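Local coordinates for lectin CEL-IV, C-type (Cucumaria echinata, PDB 3ALU), which binds galactose-containing sugars through a bound calcium ion as a tetrameric C-type lectin that carries the EPN carbohydrate recognition motif, at residues N31-F36 / Y145-P150; Q82-M87 / N141-I146. All coordinates share one frame; numbering follows the deposited sequence.

Contact 1 of 2, residues N31-F36 / Y145-P150; sequences NACRQF and YICQLP
A disulfide joins helix 26-33 to strand 143-148, with Cys-33 SG and Cys-147 SG 2.1 Å apart. Both cysteines take the same first torsion, the sulfur anti to the carbonyl carbon and beside the backbone N, and both CB atoms point at the opposite segment. With the S-S torsion at -81°, close to a right angle, the CA atoms of Cys-33 and Cys-147 come to 5.3 Å, the closest CA pair between the two segments.

Tyr-145 lies beside this bridge and turns its edge to it. Its chi1 of 57° puts CG in the crowded position between the backbone N and the carbonyl carbon. Cys-33 SG then sits 5.1 Å from the ring centroid, 74° off the ring normal, a sulfur-aromatic contact made at the CD2-CE2 rim. Farther along the same ring, the Ala-32 methyl reaches the phenol end, CB to Tyr-145 OH 3.5 Å, while that hydroxyl is hydrogen-bonded to Asn-22. Cys-33 to Cys-147 is the long-range disulfide of the C-type lectin fold, tying the first helix to a late strand near the end of the domain.

Beyond the helix, a type I turn from Cys-33 to Phe-36 sends the chain back toward the strand. Phe-36 and Leu-149 cross obliquely: the CD2 methyl of Leu-149 lies 3.6 Å from Phe-36 CB, where the ring is attached. The Phe-36 ring meets Trp-9 edge-to-face, and the Phe-36 backbone joins an antiparallel ladder with a strand of the second subunit, so the sheet continues across that interface.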
loop_
_atom_site.group_PDB
_atom_site.type_symbol
_atom_site.label_atom_id
_atom_site.label_comp_id
_atom_site.label_asym_id
_atom_site.label_seq_id
_atom_site.Cartn_x
_atom_site.Cartn_y
_atom_site.Cartn_z
ATOM N N ASN A 31 11.910 -0.960 24.936
ATOM C CA ASN A 31 12.745 -2.030 24.388
ATOM C C ASN A 31 11.923 -3.073 23.640
ATOM O O ASN A 31 12.381 -3.618 22.631
ATOM C CB ASN A 31 13.537 -2.705 25.516
ATOM C CG ASN A 31 14.643 -3.606 24.985
ATOM O OD1 ASN A 31 14.582 -4.832 25.121
ATOM N ND2 ASN A 31 15.624 -3.003 24.321
ATOM N N ALA A 32 10.697 -3.315 24.095
ATOM C CA ALA A 32 9.780 -4.251 23.420
ATOM C C ALA A 32 9.503 -3.717 22.004
ATOM O O ALA A 32 9.561 -4.463 21.005
ATOM C CB ALA A 32 8.493 -4.418 24.220
ATOM N N CYS A 33 9.225 -2.414 21.901
ATOM C CA CYS A 33 8.976 -1.830 20.584
ATOM C C CYS A 33 10.211 -1.865 19.680
ATOM O O CYS A 33 10.072 -1.924 18.456
ATOM C CB CYS A 33 8.466 -0.380 20.747
ATOM S SG CYS A 33 6.909 -0.193 21.643
ATOM N N ARG A 34 11.415 -1.787 20.267
ATOM C CA ARG A 34 12.658 -1.819 19.504
ATOM C C ARG A 34 12.964 -3.185 18.908
ATOM O O ARG A 34 13.919 -3.294 18.129
ATOM C CB ARG A 34 13.821 -1.370 20.383
ATOM C CG ARG A 34 13.802 0.124 20.682
ATOM C CD ARG A 34 14.980 0.483 21.562
ATOM N NE ARG A 34 14.890 1.900 21.916
ATOM C CZ ARG A 34 15.820 2.558 22.588
ATOM N NH1 ARG A 34 16.920 1.915 22.978
ATOM N NH2 ARG A 34 15.647 3.854 22.868
ATOM N N GLN A 35 12.184 -4.195 19.287
ATOM C CA GLN A 35 12.357 -5.563 18.725
ATOM C C GLN A 35 11.834 -5.637 17.307
ATOM O O GLN A 35 12.193 -6.541 16.539
ATOM C CB GLN A 35 11.692 -6.637 19.596
ATOM C CG GLN A 35 12.172 -6.657 21.045
ATOM C CD GLN A 35 13.685 -6.667 21.133
ATOM O OE1 GLN A 35 14.325 -7.605 20.659
ATOM N NE2 GLN A 35 14.274 -5.603 21.708
ATOM N N PHE A 36 10.944 -4.713 16.958
ATOM C CA PHE A 36 10.503 -4.562 15.591
ATOM C C PHE A 36 11.490 -3.678 14.854
ATOM O O PHE A 36 11.990 -2.684 15.395
ATOM C CB PHE A 36 9.063 -3.998 15.539
ATOM C CG PHE A 36 8.097 -4.809 16.380
ATOM C CD1 PHE A 36 7.621 -6.041 15.936
ATOM C CD2 PHE A 36 7.691 -4.346 17.637
ATOM C CE1 PHE A 36 6.766 -6.803 16.712
ATOM C CE2 PHE A 36 6.849 -5.107 18.442
ATOM C CZ PHE A 36 6.358 -6.342 17.970
ATOM N N TYR A 145 1.005 -0.623 26.327
ATOM C CA TYR A 145 1.825 0.340 25.595
ATOM C C TYR A 145 1.504 0.229 24.121
ATOM O O TYR A 145 1.086 -0.823 23.641
ATOM C CB TYR A 145 3.350 0.109 25.871
ATOM C CG TYR A 145 3.835 -1.310 25.532
ATOM C CD1 TYR A 145 3.670 -2.335 26.459
ATOM C CD2 TYR A 145 4.463 -1.587 24.320
ATOM C CE1 TYR A 145 4.091 -3.649 26.156
ATOM C CE2 TYR A 145 4.905 -2.892 24.012
ATOM C CZ TYR A 145 4.689 -3.903 24.955
ATOM O OH TYR A 145 5.078 -5.215 24.680
ATOM N N ILE A 146 1.670 1.329 23.398
ATOM C CA ILE A 146 1.538 1.335 21.943
ATOM C C ILE A 146 2.884 1.517 21.285
ATOM O O ILE A 146 3.629 2.463 21.565
ATOM C CB ILE A 146 0.590 2.458 21.437
ATOM C CG1 ILE A 146 -0.814 2.290 22.004
ATOM C CG2 ILE A 146 0.537 2.518 19.936
ATOM C CD1 ILE A 146 -1.571 3.619 22.060
ATOM N N CYS A 147 3.213 0.574 20.402
ATOM C CA CYS A 147 4.398 0.690 19.529
ATOM C C CYS A 147 4.043 1.294 18.165
ATOM O O CYS A 147 2.892 1.112 17.644
ATOM C CB CYS A 147 5.040 -0.696 19.282
ATOM S SG CYS A 147 5.625 -1.544 20.766
ATOM N N GLN A 148 5.038 1.938 17.555
ATOM C CA GLN A 148 4.971 2.334 16.146
ATOM C C GLN A 148 6.128 1.637 15.425
ATOM O O GLN A 148 7.224 1.522 15.963
ATOM C CB GLN A 148 5.065 3.876 15.974
ATOM C CG GLN A 148 6.410 4.406 16.337
ATOM C CD GLN A 148 6.471 5.909 16.248
ATOM O OE1 GLN A 148 5.487 6.579 16.529
ATOM N NE2 GLN A 148 7.646 6.439 15.892
ATOM N N LEU A 149 5.880 1.152 14.211
ATOM C CA LEU A 149 6.984 0.650 13.397
ATOM C C LEU A 149 7.804 1.838 12.927
ATOM O O LEU A 149 7.317 2.959 12.944
ATOM C CB LEU A 149 6.419 -0.156 12.209
ATOM C CG LEU A 149 5.754 -1.468 12.658
ATOM C CD1 LEU A 149 5.121 -2.166 11.455
ATOM C CD2 LEU A 149 6.767 -2.431 13.302
ATOM N N PRO A 150 9.065 1.612 12.489
ATOM C CA PRO A 150 9.887 2.682 12.010
ATOM C C PRO A 150 9.138 3.506 10.961
ATOM O O PRO A 150 8.557 2.934 10.025
ATOM C CB PRO A 150 11.113 1.951 11.392
ATOM C CG PRO A 150 11.161 0.659 12.067
ATOM C CD PRO A 150 9.761 0.311 12.474
#

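Contact 2 of 2, residues Q82-M87 / N141-I146; sequences QVYIGM and NNFKYI. With GLA (alpha-D-galactopyranose), chain E; EDO (1,2-ethanediol), chain J.
Two backbone hydrogen bonds set strand 82-85 parallel to strand 143-146, both made by Tyr-84. Its N-H donates in the carbonyl plane to a lone pair of Lys-144 O (Tyr-84 N to Lys-144 O 2.9 Å), and its carbonyl receives Ile-146 N nearly along the C=O axis, with an N-H...O angle of 171°. The short strand axes are nevertheless 45° apart, and toward Gln-82 a water takes over, donating to Gln-82 O and accepting from Lys-144 N.

In the aromatic packing, Phe-143 CD1 stands 3.7 Å above the centre of the Tyr-84 ring, the two planes being 48° apart. One face of Phe-143 receives Gln-82 CB in a CH-pi contact, 3.8 Å from the ring centroid, and the opposite face carries Asn-141 CB. The parallel pair belongs to the mixed sheet of the C-type lectin domain, and its Gln-82 end is part of the glycan pocket.

The side-chain polar bonds lie at that outer end. Tyr-84 OH donates to Asn-141 O at 2.7 Å, from above the carbonyl plane. Gln-82, extended beyond CG, gives NE2 to O6 of the galactose unit of the bound raffinose at 2.7 Å, while its OE1 accepts from an ethanediol probably left from crystallisation; Asn-115 ND2 is also hydrogen-bonded to the sugar.

Apolar contact continues at the inner end, where Val-83 CG1, anti to its backbone N, meets Ile-146 CG1 at 3.7 Å.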
loop_
_atom_site.group_PDB
_atom_site.type_symbol
_atom_site.label_atom_id
_atom_site.label_comp_id
_atom_site.label_asym_id
_atom_site.label_seq_id
_atom_site.Cartn_x
_atom_site.Cartn_y
_atom_site.Cartn_z
ATOM N N GLN A 82 -4.158 3.413 31.552
ATOM C CA GLN A 82 -3.077 4.248 31.077
ATOM C C GLN A 82 -2.189 3.380 30.194
ATOM O O GLN A 82 -1.860 2.269 30.566
ATOM C CB GLN A 82 -2.292 4.769 32.264
ATOM C CG GLN A 82 -3.184 5.602 33.123
ATOM C CD GLN A 82 -2.446 6.187 34.319
ATOM O OE1 GLN A 82 -2.530 5.668 35.436
ATOM N NE2 GLN A 82 -1.711 7.267 34.087
ATOM N N VAL A 83 -1.802 3.923 29.048
ATOM C CA VAL A 83 -1.062 3.180 28.051
ATOM C C VAL A 83 0.147 4.014 27.668
ATOM O O VAL A 83 -0.026 5.173 27.198
ATOM C CB VAL A 83 -1.967 2.967 26.813
ATOM C CG1 VAL A 83 -1.213 2.266 25.662
ATOM C CG2 VAL A 83 -3.288 2.183 27.205
ATOM N N TYR A 84 1.359 3.473 27.827
ATOM C CA TYR A 84 2.556 4.213 27.520
ATOM C C TYR A 84 2.663 4.642 26.083
ATOM O O TYR A 84 2.325 3.891 25.177
ATOM C CB TYR A 84 3.821 3.418 27.838
ATOM C CG TYR A 84 4.256 3.452 29.265
ATOM C CD1 TYR A 84 4.398 4.686 29.958
ATOM C CD2 TYR A 84 4.624 2.275 29.914
ATOM C CE1 TYR A 84 4.841 4.697 31.285
ATOM C CE2 TYR A 84 5.076 2.284 31.232
ATOM C CZ TYR A 84 5.216 3.517 31.902
ATOM O OH TYR A 84 5.646 3.516 33.223
ATOM N N ILE A 85 3.115 5.888 25.908
ATOM C CA ILE A 85 3.587 6.377 24.620
ATOM C C ILE A 85 5.044 6.825 24.819
ATOM O O ILE A 85 5.561 6.782 25.966
ATOM C CB ILE A 85 2.712 7.527 24.124
ATOM C CG1 ILE A 85 2.736 8.675 25.145
ATOM C CG2 ILE A 85 1.253 7.031 23.875
ATOM C CD1 ILE A 85 1.859 9.905 24.688
ATOM N N GLY A 86 5.689 7.274 23.756
ATOM C CA GLY A 86 7.159 7.487 23.790
ATOM C C GLY A 86 7.637 8.795 24.425
ATOM O O GLY A 86 8.745 9.207 24.146
ATOM N N MET A 87 6.838 9.370 25.333
ATOM C CA MET A 87 7.136 10.711 25.907
ATOM C C MET A 87 8.017 10.656 27.153
ATOM O O MET A 87 7.668 9.999 28.131
ATOM C CB MET A 87 5.789 11.372 26.258
ATOM C CG MET A 87 5.878 12.728 26.999
ATOM S SD MET A 87 6.959 13.974 26.268
ATOM C CE MET A 87 5.993 14.470 24.831
ATOM N N ASN A 141 6.065 2.378 36.718
ATOM C CA ASN A 141 4.714 1.876 36.476
ATOM C C ASN A 141 4.689 0.869 35.331
ATOM O O ASN A 141 5.296 1.112 34.307
ATOM C CB ASN A 141 3.761 3.022 36.139
ATOM C CG ASN A 141 3.272 3.736 37.376
ATOM O OD1 ASN A 141 3.769 4.821 37.721
ATOM N ND2 ASN A 141 2.339 3.125 38.072
ATOM N N ASN A 142 3.976 -0.238 35.538
ATOM C CA ASN A 142 3.867 -1.334 34.544
ATOM C C ASN A 142 2.532 -1.181 33.803
ATOM O O ASN A 142 1.477 -1.472 34.356
ATOM C CB ASN A 142 3.934 -2.711 35.264
ATOM C CG ASN A 142 5.365 -3.195 35.522
ATOM O OD1 ASN A 142 6.186 -2.476 36.056
ATOM N ND2 ASN A 142 5.656 -4.449 35.140
ATOM N N PHE A 143 2.569 -0.692 32.559
ATOM C CA PHE A 143 1.361 -0.436 31.780
ATOM C C PHE A 143 1.390 -1.165 30.411
ATOM O O PHE A 143 2.453 -1.555 29.911
ATOM C CB PHE A 143 1.243 1.062 31.407
ATOM C CG PHE A 143 1.003 2.024 32.548
ATOM C CD1 PHE A 143 1.429 3.348 32.385
ATOM C CD2 PHE A 143 0.333 1.670 33.726
ATOM C CE1 PHE A 143 1.179 4.317 33.364
ATOM C CE2 PHE A 143 0.125 2.631 34.748
ATOM C CZ PHE A 143 0.570 3.943 34.558
ATOM N N LYS A 144 0.214 -1.312 29.817
ATOM C CA LYS A 144 0.078 -1.592 28.385
ATOM C C LYS A 144 0.756 -0.428 27.621
ATOM O O LYS A 144 1.053 0.638 28.213
ATOM C CB LYS A 144 -1.380 -1.644 28.025
ATOM C CG LYS A 144 -2.127 -2.796 28.775
ATOM C CD LYS A 144 -3.485 -3.007 28.157
ATOM C CE LYS A 144 -4.193 -4.249 28.792
ATOM N NZ LYS A 144 -4.498 -4.066 30.252
ATOM N N TYR A 145 1.005 -0.623 26.327
ATOM C CA TYR A 145 1.825 0.340 25.595
ATOM C C TYR A 145 1.504 0.229 24.121
ATOM O O TYR A 145 1.086 -0.823 23.641
ATOM C CB TYR A 145 3.350 0.109 25.871
ATOM C CG TYR A 145 3.835 -1.310 25.532
ATOM C CD1 TYR A 145 3.670 -2.335 26.459
ATOM C CD2 TYR A 145 4.463 -1.587 24.320
ATOM C CE1 TYR A 145 4.091 -3.649 26.156
ATOM C CE2 TYR A 145 4.905 -2.892 24.012
ATOM C CZ TYR A 145 4.689 -3.903 24.955
ATOM O OH TYR A 145 5.078 -5.215 24.680
ATOM N N ILE A 146 1.670 1.329 23.398
ATOM C CA ILE A 146 1.538 1.335 21.943
ATOM C C ILE A 146 2.884 1.517 21.285
ATOM O O ILE A 146 3.629 2.463 21.565
ATOM C CB ILE A 146 0.590 2.458 21.437
ATOM C CG1 ILE A 146 -0.814 2.290 22.004
ATOM C CG2 ILE A 146 0.537 2.518 19.936
ATOM C CD1 ILE A 146 -1.571 3.619 22.060
HETATM C C1 GLA E . -2.151 10.631 39.854
HETATM C C2 GLA E . -1.344 11.898 39.538
HETATM C C3 GLA E . -1.760 12.559 38.233
HETATM C C4 GLA E . -1.741 11.553 37.076
HETATM C C5 GLA E . -2.533 10.295 37.487
HETATM C C6 GLA E . -2.497 9.191 36.419
HETATM O O2 GLA E . -1.524 12.875 40.586
HETATM O O3 GLA E . -0.887 13.668 37.968
HETATM O O4 GLA E . -0.371 11.213 36.835
HETATM O O5 GLA E . -2.017 9.736 38.709
HETATM O O6 GLA E . -1.146 8.731 36.312
HETATM C C1 EDO J . -3.333 2.304 34.527
HETATM O O1 EDO J . -3.967 1.247 33.828
HETATM C C2 EDO J . -4.326 2.976 35.437
HETATM O O2 EDO J . -3.694 3.261 36.677
HETATM O O HOH W 1 -2.179 -0.287 31.431
#

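Strand 143-148 is common to both contacts, which share Tyr-145 and Ile-146 and have centres about 11 Å apart. Along the chain, helix 26-33 comes first, strand 82-89 next, and the shared strand last, so two earlier parts of the domain both close onto a late one. Strands 82-89 and 143-148 are neighbours in the mixed sheet. Contact 2 lies toward the calcium-dependent sugar pocket, the Gln-82 side chain being about 7 Å from the calcium ion, whereas contact 1 lies away from it and reaches the second subunit. The strand thus lies between contacts that face the sugar pocket on the one hand and the second subunit on the other.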